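Porin B (Pseudomonas putida, PDB 4GEY) probably forms a carbohydrate-selective beta-barrel channel in the outer membrane, through which sugars such as glucose are taken up. Local coordinates at residues A[76-80]-A[81-85]; A[99-103]-A[104-108]; A[173-176]-A[177-181]; A[209-213]-A[214-218]; A[398-401]-A[402-406]. The protein carries 2 engineered substitutions. One frame throughout, in Å; residues are numbered along the deposited sequence.

How the contacts relate
All five contacts are local turns or caps of one porin barrel, following one another along the chain. Contacts 1 and 2 lie at successive strand ends, the first after strand 66-79 and the second after its neighbour 89-100, with centres about 41 Å apart. Contact 3 is the innermost, about 7 Å from the centre of the chain, and its centre lies about 14 Å from that of contact 4, which follows strand 203-212. Contact 5 turns the hairpin 388-399/404-414 on the far side of the chain's centre from contact 4, their centres about 35 Å apart. Contacts 1, 2, 4 and 5 thus finish barrel strands, whereas contact 3 lies inside, beside the bound sugar.

Contact 1: residues A[76-80]-A[81-85]; sequences AHLDL and QKILG
D79, the last residue of strand 66-79, caps the short helix 80-83 with its carboxylate. D79 OD1 takes the N-H of K82, with K82 N 3.2 Å from D79 OD1 and above the carboxylate plane, and a weaker, more bent bond from Q81 N. CG stands anti to the backbone N (chi1 -173°), which swings OD1 over the N-H groups of the first turn. The backbone adds its own bonds: I83 N gives D79 O a nearly straight one of 3.1 Å (165°), K82 N adds a weak one to the same oxygen, and L84 N reaches L80 O at 2.8 Å. Charges meet only loosely. The extended K82 chain slants across the D79 carboxylate with K82 CE 3.6 Å from D79 OD2, but K82 NZ stays 4.3 Å from D79 OD2, beyond a salt bridge, and bonds to D39 O instead. Apolar contacts complete the turn: I83 CD1 meets L78 CG at 3.8 Å, the two side chains at about a right angle, while L80 and L84 run side by side with their CD2 atoms 3.7 Å apart. L80 also packs on W86 and A89, and I83 on Y42. This is an N-capped single-turn helix serving as the short connection, probably periplasmic, between the adjacent barrel strands 66-79 and 89-100 of a porin.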
# COMPACT_ATOMS: atom_id res chain seq x y z
N ALA A 76 18.93 8.00 -2.33
CA ALA A 76 20.10 8.63 -1.72
C ALA A 76 19.77 9.05 -0.29
O ALA A 76 18.90 9.89 -0.07
CB ALA A 76 20.56 9.81 -2.54
N HIS A 77 20.47 8.45 0.66
CA HIS A 77 20.19 8.64 2.08
C HIS A 77 21.35 9.36 2.73
O HIS A 77 22.46 8.83 2.82
CB HIS A 77 20.02 7.28 2.74
CG HIS A 77 19.31 7.32 4.05
ND1 HIS A 77 18.57 8.41 4.46
CD2 HIS A 77 19.21 6.41 5.05
CE1 HIS A 77 18.05 8.17 5.65
NE2 HIS A 77 18.42 6.96 6.03
N LEU A 78 21.11 10.59 3.18
CA LEU A 78 22.21 11.40 3.69
C LEU A 78 22.17 11.60 5.20
O LEU A 78 21.17 12.05 5.77
CB LEU A 78 22.27 12.74 2.96
CG LEU A 78 22.99 12.77 1.61
CD1 LEU A 78 22.45 11.74 0.62
CD2 LEU A 78 22.91 14.19 1.02
N ASP A 79 23.28 11.25 5.84
CA ASP A 79 23.49 11.56 7.24
C ASP A 79 23.98 13.01 7.31
O ASP A 79 25.18 13.28 7.16
CB ASP A 79 24.54 10.59 7.81
CG ASP A 79 24.71 10.71 9.31
OD1 ASP A 79 24.73 11.85 9.83
OD2 ASP A 79 24.84 9.66 9.98
N LEU A 80 23.06 13.95 7.51
CA LEU A 80 23.42 15.37 7.48
C LEU A 80 24.26 15.82 8.68
O LEU A 80 24.76 16.95 8.71
CB LEU A 80 22.18 16.25 7.36
CG LEU A 80 21.38 16.16 6.06
CD1 LEU A 80 20.24 17.17 6.10
CD2 LEU A 80 22.28 16.39 4.86
N GLN A 81 24.42 14.95 9.68
CA GLN A 81 25.23 15.31 10.83
C GLN A 81 26.70 15.17 10.48
O GLN A 81 27.52 16.01 10.87
CB GLN A 81 24.90 14.46 12.05
CG GLN A 81 25.57 14.99 13.30
CD GLN A 81 25.36 14.10 14.51
OE1 GLN A 81 24.22 13.83 14.92
NE2 GLN A 81 26.46 13.63 15.08
N LYS A 82 27.04 14.11 9.74
CA LYS A 82 28.40 13.92 9.28
C LYS A 82 28.69 14.90 8.16
O LYS A 82 29.71 15.56 8.15
CB LYS A 82 28.62 12.46 8.83
CG LYS A 82 28.39 11.38 9.91
CD LYS A 82 28.55 9.97 9.31
CE LYS A 82 28.28 8.83 10.29
NZ LYS A 82 28.48 7.48 9.67
N ILE A 83 27.76 15.00 7.23
CA ILE A 83 27.93 15.80 6.02
C ILE A 83 27.86 17.32 6.24
O ILE A 83 28.65 18.06 5.65
CB ILE A 83 26.91 15.36 4.94
CG1 ILE A 83 27.17 13.91 4.55
CG2 ILE A 83 26.95 16.27 3.75
CD1 ILE A 83 26.05 13.30 3.77
N LEU A 84 26.94 17.77 7.09
CA LEU A 84 26.70 19.20 7.29
C LEU A 84 26.89 19.65 8.74
O LEU A 84 26.90 20.86 9.03
CB LEU A 84 25.29 19.57 6.81
CG LEU A 84 25.09 20.16 5.41
CD1 LEU A 84 26.16 19.71 4.44
CD2 LEU A 84 23.72 19.80 4.88
N GLY A 85 27.05 18.70 9.66
CA GLY A 85 27.16 19.04 11.07
C GLY A 85 25.82 19.27 11.76
O GLY A 85 25.79 19.70 12.91

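Contact 2: residues A[99-103]-A[104-108]; sequences SGRNL and SNDRI. With DMU (decyl-beta-D-maltopyranoside), chain N; C8E ((hydroxyethyloxy)tri(ethyloxy)octane), chain I.
N102 is the N-cap of helix 103-108, which starts just past strand 89-100 at the side of the sugar pocket; its side chain lies about 7 Å from the bound glucose and touches the pocket residue W123. S104 N reaches N102 OD1 at 2.8 Å from above the amide plane, and chi1 near -170° turns CG away from the backbone N and brings OD1 there. N102 ND2 is held by S118 OG, fixing both ends of the amide. With an alanine in place of N102, the N-H of S104 and the hydroxyl of S118 would probably lose this partner, and the first turn its side-chain cap. In the backbone, D106 N bonds to N102 O at 3.1 Å and R107 N to L103 O at 2.8 Å, while a weak bond from I108 N to the same L103 O marks a wider pi-type turn. L103 drives its CD1 against I108 CD1 (3.5 Å) at about a right angle, and its CD2 rests on the aliphatic part of R107. R107 NE turns back to D106 O at 3.0 Å, in the guanidinium plane, and its NH1 pairs with D63. R101 crosses D106 without pairing: R101 NE is 4.3 Å from D106 OD2, which lies well out of the guanidinium plane and forms its salt bridge with R67. R101 NH2 instead bonds to O3 of decyl maltoside at 3.1 Å. D106 and R107 thus find their opposite charges on R67 and D63, outside the turn, whereas R101 bonds to detergent and feels D106 probably only as a nearby charge.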
# COMPACT_ATOMS: atom_id res chain seq x y z
N SER A 99 7.01 -0.17 -14.71
CA SER A 99 6.66 -0.59 -16.07
C SER A 99 5.75 -1.79 -16.03
O SER A 99 5.81 -2.59 -15.09
CB SER A 99 7.92 -0.98 -16.84
OG SER A 99 8.31 0.05 -17.71
N GLY A 100 4.90 -1.93 -17.04
CA GLY A 100 4.16 -3.17 -17.20
C GLY A 100 2.66 -3.08 -17.10
O GLY A 100 2.08 -2.00 -17.01
N ARG A 101 2.03 -4.25 -17.11
CA ARG A 101 0.58 -4.38 -17.15
C ARG A 101 0.07 -5.23 -15.99
O ARG A 101 0.82 -6.01 -15.40
CB ARG A 101 0.15 -5.01 -18.47
CG ARG A 101 0.34 -4.11 -19.69
CD ARG A 101 -0.38 -4.69 -20.89
NE ARG A 101 0.26 -5.91 -21.36
CZ ARG A 101 -0.15 -6.63 -22.40
NH1 ARG A 101 -1.22 -6.26 -23.09
NH2 ARG A 101 0.51 -7.72 -22.74
N ASN A 102 -1.22 -5.08 -15.68
CA ASN A 102 -1.84 -5.71 -14.52
C ASN A 102 -2.93 -6.70 -14.91
O ASN A 102 -3.91 -6.33 -15.55
CB ASN A 102 -2.48 -4.64 -13.63
CG ASN A 102 -2.94 -5.20 -12.29
OD1 ASN A 102 -3.09 -6.41 -12.12
ND2 ASN A 102 -3.14 -4.31 -11.31
N LEU A 103 -2.77 -7.95 -14.47
CA LEU A 103 -3.77 -9.00 -14.66
C LEU A 103 -5.18 -8.62 -14.18
O LEU A 103 -6.17 -8.93 -14.85
CB LEU A 103 -3.36 -10.28 -13.93
CG LEU A 103 -3.35 -11.58 -14.73
CD1 LEU A 103 -3.91 -12.72 -13.88
CD2 LEU A 103 -4.08 -11.46 -16.05
N SER A 104 -5.24 -7.96 -13.02
CA SER A 104 -6.50 -7.52 -12.44
C SER A 104 -7.36 -6.73 -13.43
O SER A 104 -8.58 -6.90 -13.50
CB SER A 104 -6.26 -6.69 -11.17
OG SER A 104 -5.98 -7.51 -10.05
N ASN A 105 -6.73 -5.86 -14.21
CA ASN A 105 -7.46 -5.14 -15.23
C ASN A 105 -7.75 -5.99 -16.45
O ASN A 105 -8.87 -6.03 -16.95
CB ASN A 105 -6.69 -3.89 -15.63
CG ASN A 105 -6.55 -2.93 -14.49
OD1 ASN A 105 -7.48 -2.76 -13.69
ND2 ASN A 105 -5.40 -2.29 -14.40
N ASP A 106 -6.72 -6.71 -16.91
CA ASP A 106 -6.76 -7.33 -18.22
C ASP A 106 -7.53 -8.63 -18.28
O ASP A 106 -7.99 -9.01 -19.35
CB ASP A 106 -5.33 -7.48 -18.77
CG ASP A 106 -4.68 -6.15 -19.07
OD1 ASP A 106 -5.43 -5.17 -19.27
OD2 ASP A 106 -3.43 -6.07 -19.09
N ARG A 107 -7.70 -9.32 -17.15
CA ARG A 107 -8.48 -10.58 -17.13
C ARG A 107 -9.52 -10.71 -15.99
O ARG A 107 -10.64 -11.15 -16.22
CB ARG A 107 -7.57 -11.81 -17.11
CG ARG A 107 -6.73 -12.02 -18.35
CD ARG A 107 -7.55 -12.44 -19.58
NE ARG A 107 -7.19 -11.60 -20.71
CZ ARG A 107 -6.62 -12.03 -21.82
NH1 ARG A 107 -6.36 -13.32 -21.96
NH2 ARG A 107 -6.31 -11.18 -22.79
N ILE A 108 -9.15 -10.35 -14.76
CA ILE A 108 -10.00 -10.64 -13.60
C ILE A 108 -11.26 -9.77 -13.50
O ILE A 108 -12.36 -10.29 -13.27
CB ILE A 108 -9.21 -10.53 -12.28
CG1 ILE A 108 -8.34 -11.76 -12.07
CG2 ILE A 108 -10.14 -10.38 -11.09
CD1 ILE A 108 -6.96 -11.58 -12.56
C1 DMU N . 4.68 -10.48 -22.12
C2 DMU N . 3.77 -10.00 -23.13
C3 DMU N . 2.76 -10.95 -23.65
C4 DMU N . 2.14 -11.90 -22.59
O5 DMU N . 3.17 -12.24 -21.49
C6 DMU N . 4.05 -11.20 -21.04
O7 DMU N . 1.68 -10.24 -24.30
O16 DMU N . 5.04 -11.82 -20.21
C18 DMU N . 4.90 -11.83 -18.80
C19 DMU N . 5.90 -12.74 -18.05
C22 DMU N . 7.42 -12.40 -18.18
C25 DMU N . 8.36 -13.14 -17.23
C28 DMU N . 8.97 -12.40 -16.05
C31 DMU N . 9.67 -13.22 -14.98
O49 DMU N . 5.45 -9.35 -21.54
O55 DMU N . 4.53 -9.40 -24.24
C57 DMU N . 1.74 -13.07 -23.13
O61 DMU N . 1.18 -14.02 -22.28
C5 DMU N . 0.26 -9.68 -26.07
C7 DMU N . -0.97 -10.05 -25.44
C8 DMU N . -1.43 -11.43 -25.73
C9 DMU N . -0.32 -12.54 -25.92
O1 DMU N . 1.11 -11.94 -25.88
C10 DMU N . 1.38 -10.52 -25.65
O2 DMU N . -2.35 -11.85 -24.76
O3 DMU N . 0.57 -8.26 -25.83
O4 DMU N . -1.97 -9.09 -25.88
C11 DMU N . -0.49 -13.22 -27.04
O6 DMU N . -1.66 -13.95 -27.17
C2 C8E I . 12.03 -1.15 -17.78
C3 C8E I . 11.18 -2.42 -17.84
C4 C8E I . 11.52 -3.29 -19.05
C5 C8E I . 11.68 -4.76 -18.64
C6 C8E I . 13.14 -5.12 -18.37
C7 C8E I . 13.32 -5.82 -17.03
C8 C8E I . 14.79 -6.13 -16.74
O9 C8E I . 15.10 -6.07 -15.36
C10 C8E I . 15.27 -7.33 -14.73
C11 C8E I . 15.93 -7.14 -13.35
O12 C8E I . 15.97 -8.35 -12.59
C13 C8E I . 16.87 -8.30 -11.49
C14 C8E I . 17.30 -9.70 -11.03

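Contact 3: residues A[173-176]-A[177-181]; sequences SQVG and NWVGG
Q174 and N177 join side chain to side chain across the first turn of helix 175-178, a single turn on the loop that runs inside the porin barrel. N177 ND2 gives an N-H to Q174 OE1 at 3.0 Å; the acceptor lies in the plane of the N177 amide, but the donor stands above that of Q174, the two planes being 68° apart. The bend of Q174 at chi2 (-52°) brings its amide back beside N177. Q174 O accepts two N-H groups, from N177 N at 2.7 Å and W178 N at 3.1 Å, the second almost in line with the carbonyl bond. One residue on, V179 N bonds to V175 O at 3.0 Å, and the two valines run side by side with their CG1 atoms 3.5 Å apart. Outside this shell, N159 OD1 holds both S173 OG and V175 N, S173 OG in turn weakly caps G176 N, and Q174 NE2 is tied to G172 O. S173 O accepts from N185 and G180 O from R125, both residues of the glucose pocket, and the N177 side chain itself comes to about 4 Å from the sugar. V175, W178 and V179 pack outward on T317 and H319 of strand 309-319. Against the W178 ring the backbone makes its own contact: Q174 O sits 3.2 Å above one face of the indole, displaced toward the rim.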
# COMPACT_ATOMS: atom_id res chain seq x y z
N SER A 173 0.16 0.56 3.05
CA SER A 173 -0.90 1.18 3.85
C SER A 173 -2.28 0.91 3.25
O SER A 173 -2.57 1.34 2.13
CB SER A 173 -0.69 2.68 4.02
OG SER A 173 -1.87 3.28 4.54
N GLN A 174 -3.11 0.20 3.99
CA GLN A 174 -4.41 -0.20 3.47
C GLN A 174 -5.36 0.98 3.29
O GLN A 174 -6.15 1.02 2.34
CB GLN A 174 -4.99 -1.31 4.34
CG GLN A 174 -4.10 -2.53 4.35
CD GLN A 174 -3.74 -3.00 2.93
OE1 GLN A 174 -4.62 -3.29 2.13
NE2 GLN A 174 -2.46 -3.04 2.62
N VAL A 175 -5.25 1.96 4.19
CA VAL A 175 -6.00 3.19 4.05
C VAL A 175 -5.68 3.80 2.68
O VAL A 175 -6.56 4.34 2.01
CB VAL A 175 -5.70 4.18 5.21
CG1 VAL A 175 -6.37 5.52 5.00
CG2 VAL A 175 -6.14 3.57 6.54
N GLY A 176 -4.43 3.66 2.25
CA GLY A 176 -4.03 4.09 0.93
C GLY A 176 -4.70 3.34 -0.21
O GLY A 176 -4.75 3.83 -1.34
N ASN A 177 -5.21 2.15 0.06
CA ASN A 177 -5.87 1.39 -0.99
C ASN A 177 -7.35 1.76 -1.11
O ASN A 177 -7.86 1.98 -2.20
CB ASN A 177 -5.67 -0.10 -0.75
CG ASN A 177 -4.22 -0.51 -0.90
OD1 ASN A 177 -3.48 0.08 -1.70
ND2 ASN A 177 -3.81 -1.52 -0.14
N TRP A 178 -8.02 1.86 0.02
CA TRP A 178 -9.47 2.01 0.03
C TRP A 178 -9.95 3.46 0.04
O TRP A 178 -11.14 3.73 -0.19
CB TRP A 178 -10.05 1.18 1.19
CG TRP A 178 -9.29 -0.11 1.36
CD1 TRP A 178 -8.83 -0.65 2.52
CD2 TRP A 178 -8.89 -1.01 0.31
NE1 TRP A 178 -8.17 -1.83 2.27
CE2 TRP A 178 -8.20 -2.07 0.92
CE3 TRP A 178 -9.06 -1.02 -1.08
CZ2 TRP A 178 -7.67 -3.12 0.19
CZ3 TRP A 178 -8.53 -2.06 -1.79
CH2 TRP A 178 -7.85 -3.09 -1.16
N VAL A 179 -9.04 4.39 0.31
CA VAL A 179 -9.33 5.80 0.11
C VAL A 179 -8.17 6.37 -0.73
O VAL A 179 -7.73 7.51 -0.60
CB VAL A 179 -9.73 6.53 1.46
CG1 VAL A 179 -8.82 6.16 2.59
CG2 VAL A 179 -9.86 8.05 1.32
N GLY A 180 -7.69 5.52 -1.63
CA GLY A 180 -6.63 5.87 -2.55
C GLY A 180 -6.95 6.98 -3.53
O GLY A 180 -6.07 7.41 -4.27
N GLY A 181 -8.21 7.43 -3.55
CA GLY A 181 -8.58 8.58 -4.36
C GLY A 181 -7.99 9.89 -3.85
O GLY A 181 -7.82 10.82 -4.64

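Contact 4: residues A[209-213]-A[214-218]; sequences AFEQN and PSNLE
N213 OD1 is gripped twice by S215, whose hydroxyl and backbone N-H arrive from the same face of the amide plane. S215 OG donates to N213 OD1 at 2.9 Å and S215 N at 3.2 Å, closing an Asx turn where strand 203-212 of the barrel gives way to the 3-10 turn 214-216. With chi1 at -177°, CG lies beside the carbonyl carbon of N213, which lays the amide beside the turn, and S215 OG sits between its own backbone N and carbonyl carbon (chi1 88°), facing the oxygen. N216 N closes the turn on N213 O at 2.9 Å, and L217 N follows on P214 O at 2.9 Å. P214, without an N-H, spends no donor at the start of the turn. Replacing N213 with a leucine would probably strand the N-H and hydroxyl of S215 and leave E211 without its amide partner. That glutamate is held from elsewhere too, its OE1 accepting from W191 N of the adjacent strand, while N213 ND2 also bonds to S228 O in the loop. The bond from N213 ND2 to E211 OE2 measures 3.1 Å and is almost linear (174°), with OE2 in the plane of the N213 amide.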
# COMPACT_ATOMS: atom_id res chain seq x y z
N ALA A 209 0.42 16.66 8.18
CA ALA A 209 -0.40 17.43 7.25
C ALA A 209 0.16 17.24 5.84
O ALA A 209 1.29 17.61 5.55
CB ALA A 209 -0.41 18.89 7.64
N PHE A 210 -0.65 16.62 4.98
CA PHE A 210 -0.24 16.32 3.61
C PHE A 210 -1.05 17.14 2.62
O PHE A 210 -2.28 17.19 2.70
CB PHE A 210 -0.42 14.84 3.29
CG PHE A 210 0.45 13.93 4.10
CD1 PHE A 210 0.18 13.70 5.44
CD2 PHE A 210 1.54 13.30 3.52
CE1 PHE A 210 1.00 12.86 6.18
CE2 PHE A 210 2.36 12.47 4.26
CZ PHE A 210 2.09 12.25 5.59
N GLU A 211 -0.35 17.81 1.71
CA GLU A 211 -1.00 18.44 0.59
C GLU A 211 -1.80 17.35 -0.11
O GLU A 211 -1.29 16.26 -0.34
CB GLU A 211 0.05 19.00 -0.36
CG GLU A 211 -0.40 19.09 -1.79
CD GLU A 211 0.75 19.27 -2.74
OE1 GLU A 211 1.84 18.72 -2.46
OE2 GLU A 211 0.57 19.97 -3.77
N GLN A 212 -3.07 17.63 -0.40
CA GLN A 212 -3.92 16.68 -1.08
C GLN A 212 -4.28 17.28 -2.45
O GLN A 212 -5.01 18.27 -2.54
CB GLN A 212 -5.12 16.30 -0.19
CG GLN A 212 -6.51 16.30 -0.81
CD GLN A 212 -6.67 15.31 -1.95
OE1 GLN A 212 -5.84 14.41 -2.14
NE2 GLN A 212 -7.74 15.48 -2.73
N ASN A 213 -3.72 16.68 -3.49
CA ASN A 213 -3.66 17.30 -4.82
C ASN A 213 -3.69 16.25 -5.92
O ASN A 213 -2.64 15.78 -6.34
CB ASN A 213 -2.36 18.11 -4.93
CG ASN A 213 -2.23 18.86 -6.25
OD1 ASN A 213 -3.00 18.66 -7.20
ND2 ASN A 213 -1.22 19.73 -6.31
N PRO A 214 -4.90 15.90 -6.39
CA PRO A 214 -5.15 14.84 -7.39
C PRO A 214 -4.30 14.96 -8.65
O PRO A 214 -4.05 13.95 -9.30
CB PRO A 214 -6.62 15.04 -7.76
CG PRO A 214 -7.21 15.68 -6.58
CD PRO A 214 -6.14 16.56 -5.97
N SER A 215 -3.87 16.17 -8.99
CA SER A 215 -3.03 16.35 -10.17
C SER A 215 -1.68 15.63 -10.04
O SER A 215 -1.02 15.35 -11.05
CB SER A 215 -2.84 17.84 -10.50
OG SER A 215 -1.73 18.37 -9.80
N ASN A 216 -1.27 15.31 -8.81
CA ASN A 216 -0.10 14.46 -8.60
C ASN A 216 -0.23 13.09 -9.26
O ASN A 216 0.76 12.45 -9.55
CB ASN A 216 0.18 14.27 -7.11
CG ASN A 216 1.12 15.32 -6.55
OD1 ASN A 216 2.21 15.56 -7.10
ND2 ASN A 216 0.71 15.97 -5.46
N LEU A 217 -1.47 12.66 -9.50
CA LEU A 217 -1.72 11.36 -10.11
C LEU A 217 -1.53 11.39 -11.63
O LEU A 217 -1.23 10.36 -12.23
CB LEU A 217 -3.12 10.86 -9.75
CG LEU A 217 -3.43 10.63 -8.27
CD1 LEU A 217 -4.83 10.07 -8.06
CD2 LEU A 217 -2.39 9.72 -7.60
N GLU A 218 -1.68 12.56 -12.23
CA GLU A 218 -1.56 12.71 -13.69
C GLU A 218 -0.14 12.44 -14.16
O GLU A 218 0.80 13.03 -13.64
CB GLU A 218 -1.94 14.14 -14.11
CG GLU A 218 -3.37 14.51 -13.79
CD GLU A 218 -3.65 16.00 -13.96
OE1 GLU A 218 -4.56 16.51 -13.27
OE2 GLU A 218 -2.96 16.66 -14.78

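Contact 5: residues A[398-401]-A[402-406]; sequences FHVT and NWLTV. With C8E ((hydroxyethyloxy)tri(ethyloxy)octane), chain E.
T401 sets its CB over one face of the W403 indole, with OG1 over the same face; CB lies 3.6 Å from the centroid of the five-membered ring and 14° off the normal, a CH-pi contact that fills the bend of the hairpin 388-399/404-414. The hydroxyl occupies the crowded position between backbone N and carbonyl carbon (chi1 62°), where T401 OG1 accepts from W403 N at 3.0 Å. On the flank shared with L404 and V406, V400 is the bump: its CB rests 3.7 Å from L404 CD1, the two side chains pointing the same way, and V400 CG2 meets V406 CG2 at 4.0 Å. F398 lies farther along, with V406 O near the plane at the edge of its ring, and its CZ touches C19 of a C8E detergent at 3.4 Å. F398 and V406 form an antiparallel hydrogen-bonded pair, with F398 N 2.8 Å from V406 O and a return bond from V406 N to F398 O. T401 N uses a lone pair of L404 O. H399 bridges the bend on the other flank, where H399 NE2 meets N402 OD1 near the imidazole plane at 2.8 Å, a weak, bent bond, the planes nearly perpendicular. N402 ND2 and W403 NE1 are taken by E22 O and S20 O. The hairpin thus divides its chemistry: F398, V400, L404 and V406 make an apolar rim, consistent with lipid in place of detergent, while the polar ends of H399, N402 and W403 bond within the bend and to the N-terminal segment.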
# COMPACT_ATOMS: atom_id res chain seq x y z
N PHE A 398 11.87 -17.75 -1.09
CA PHE A 398 13.22 -18.31 -1.06
C PHE A 398 14.19 -17.18 -0.81
O PHE A 398 14.20 -16.19 -1.54
CB PHE A 398 13.62 -19.01 -2.36
CG PHE A 398 12.72 -20.15 -2.76
CD1 PHE A 398 12.98 -21.44 -2.32
CD2 PHE A 398 11.62 -19.93 -3.59
CE1 PHE A 398 12.15 -22.50 -2.71
CE2 PHE A 398 10.79 -20.98 -3.98
CZ PHE A 398 11.06 -22.26 -3.54
N HIS A 399 14.99 -17.32 0.23
CA HIS A 399 16.07 -16.38 0.47
C HIS A 399 17.28 -16.84 -0.34
O HIS A 399 18.11 -17.61 0.15
CB HIS A 399 16.40 -16.33 1.97
CG HIS A 399 17.51 -15.38 2.30
ND1 HIS A 399 18.84 -15.68 2.07
CD2 HIS A 399 17.49 -14.14 2.84
CE1 HIS A 399 19.59 -14.66 2.45
NE2 HIS A 399 18.79 -13.71 2.92
N VAL A 400 17.36 -16.40 -1.59
CA VAL A 400 18.44 -16.81 -2.48
C VAL A 400 19.77 -16.25 -1.99
O VAL A 400 20.70 -17.00 -1.72
CB VAL A 400 18.21 -16.37 -3.95
CG1 VAL A 400 19.15 -17.15 -4.86
CG2 VAL A 400 16.79 -16.58 -4.37
N THR A 401 19.85 -14.93 -1.92
CA THR A 401 20.97 -14.25 -1.28
C THR A 401 20.44 -13.18 -0.34
O THR A 401 19.24 -13.07 -0.14
CB THR A 401 21.90 -13.58 -2.31
OG1 THR A 401 21.19 -12.57 -3.04
CG2 THR A 401 22.47 -14.62 -3.28
N ASN A 402 21.34 -12.39 0.23
CA ASN A 402 20.92 -11.24 1.02
C ASN A 402 20.51 -10.08 0.13
O ASN A 402 20.02 -9.05 0.61
CB ASN A 402 22.02 -10.80 1.99
CG ASN A 402 22.07 -11.66 3.23
OD1 ASN A 402 21.07 -12.26 3.63
ND2 ASN A 402 23.25 -11.73 3.86
N TRP A 403 20.71 -10.25 -1.18
CA TRP A 403 20.32 -9.23 -2.15
C TRP A 403 19.24 -9.72 -3.10
O TRP A 403 18.84 -9.00 -4.01
CB TRP A 403 21.54 -8.71 -2.92
CG TRP A 403 22.40 -9.79 -3.57
CD1 TRP A 403 23.55 -10.33 -3.07
CD2 TRP A 403 22.17 -10.42 -4.84
NE1 TRP A 403 24.05 -11.28 -3.95
CE2 TRP A 403 23.22 -11.36 -5.03
CE3 TRP A 403 21.18 -10.31 -5.82
CZ2 TRP A 403 23.30 -12.17 -6.18
CZ3 TRP A 403 21.27 -11.12 -6.95
CH2 TRP A 403 22.32 -12.03 -7.12
N LEU A 404 18.76 -10.94 -2.88
CA LEU A 404 17.77 -11.52 -3.78
C LEU A 404 16.79 -12.44 -3.04
O LEU A 404 17.19 -13.40 -2.40
CB LEU A 404 18.46 -12.31 -4.90
CG LEU A 404 17.75 -12.53 -6.25
CD1 LEU A 404 17.91 -13.95 -6.76
CD2 LEU A 404 16.30 -12.12 -6.27
N THR A 405 15.50 -12.12 -3.15
CA THR A 405 14.44 -12.98 -2.64
C THR A 405 13.44 -13.25 -3.76
O THR A 405 13.04 -12.35 -4.50
CB THR A 405 13.69 -12.36 -1.42
OG1 THR A 405 14.64 -11.99 -0.41
CG2 THR A 405 12.69 -13.36 -0.83
N VAL A 406 13.01 -14.50 -3.87
CA VAL A 406 12.11 -14.92 -4.93
C VAL A 406 10.93 -15.57 -4.25
O VAL A 406 11.10 -16.56 -3.53
CB VAL A 406 12.85 -15.95 -5.85
CG1 VAL A 406 11.88 -16.73 -6.70
CG2 VAL A 406 13.88 -15.24 -6.71
C10 C8E E . 14.78 -29.15 1.26
C11 C8E E . 14.96 -28.13 0.13
O12 C8E E . 14.07 -27.05 0.27
C13 C8E E . 12.72 -27.43 0.09
C14 C8E E . 12.02 -26.54 -0.94
O15 C8E E . 10.95 -25.85 -0.31
C16 C8E E . 9.69 -26.06 -0.92
C17 C8E E . 9.52 -25.24 -2.20
O18 C8E E . 8.15 -24.89 -2.35
C19 C8E E . 7.96 -23.71 -3.11
C20 C8E E . 6.68 -23.85 -3.92
O21 C8E E . 6.98 -23.93 -5.29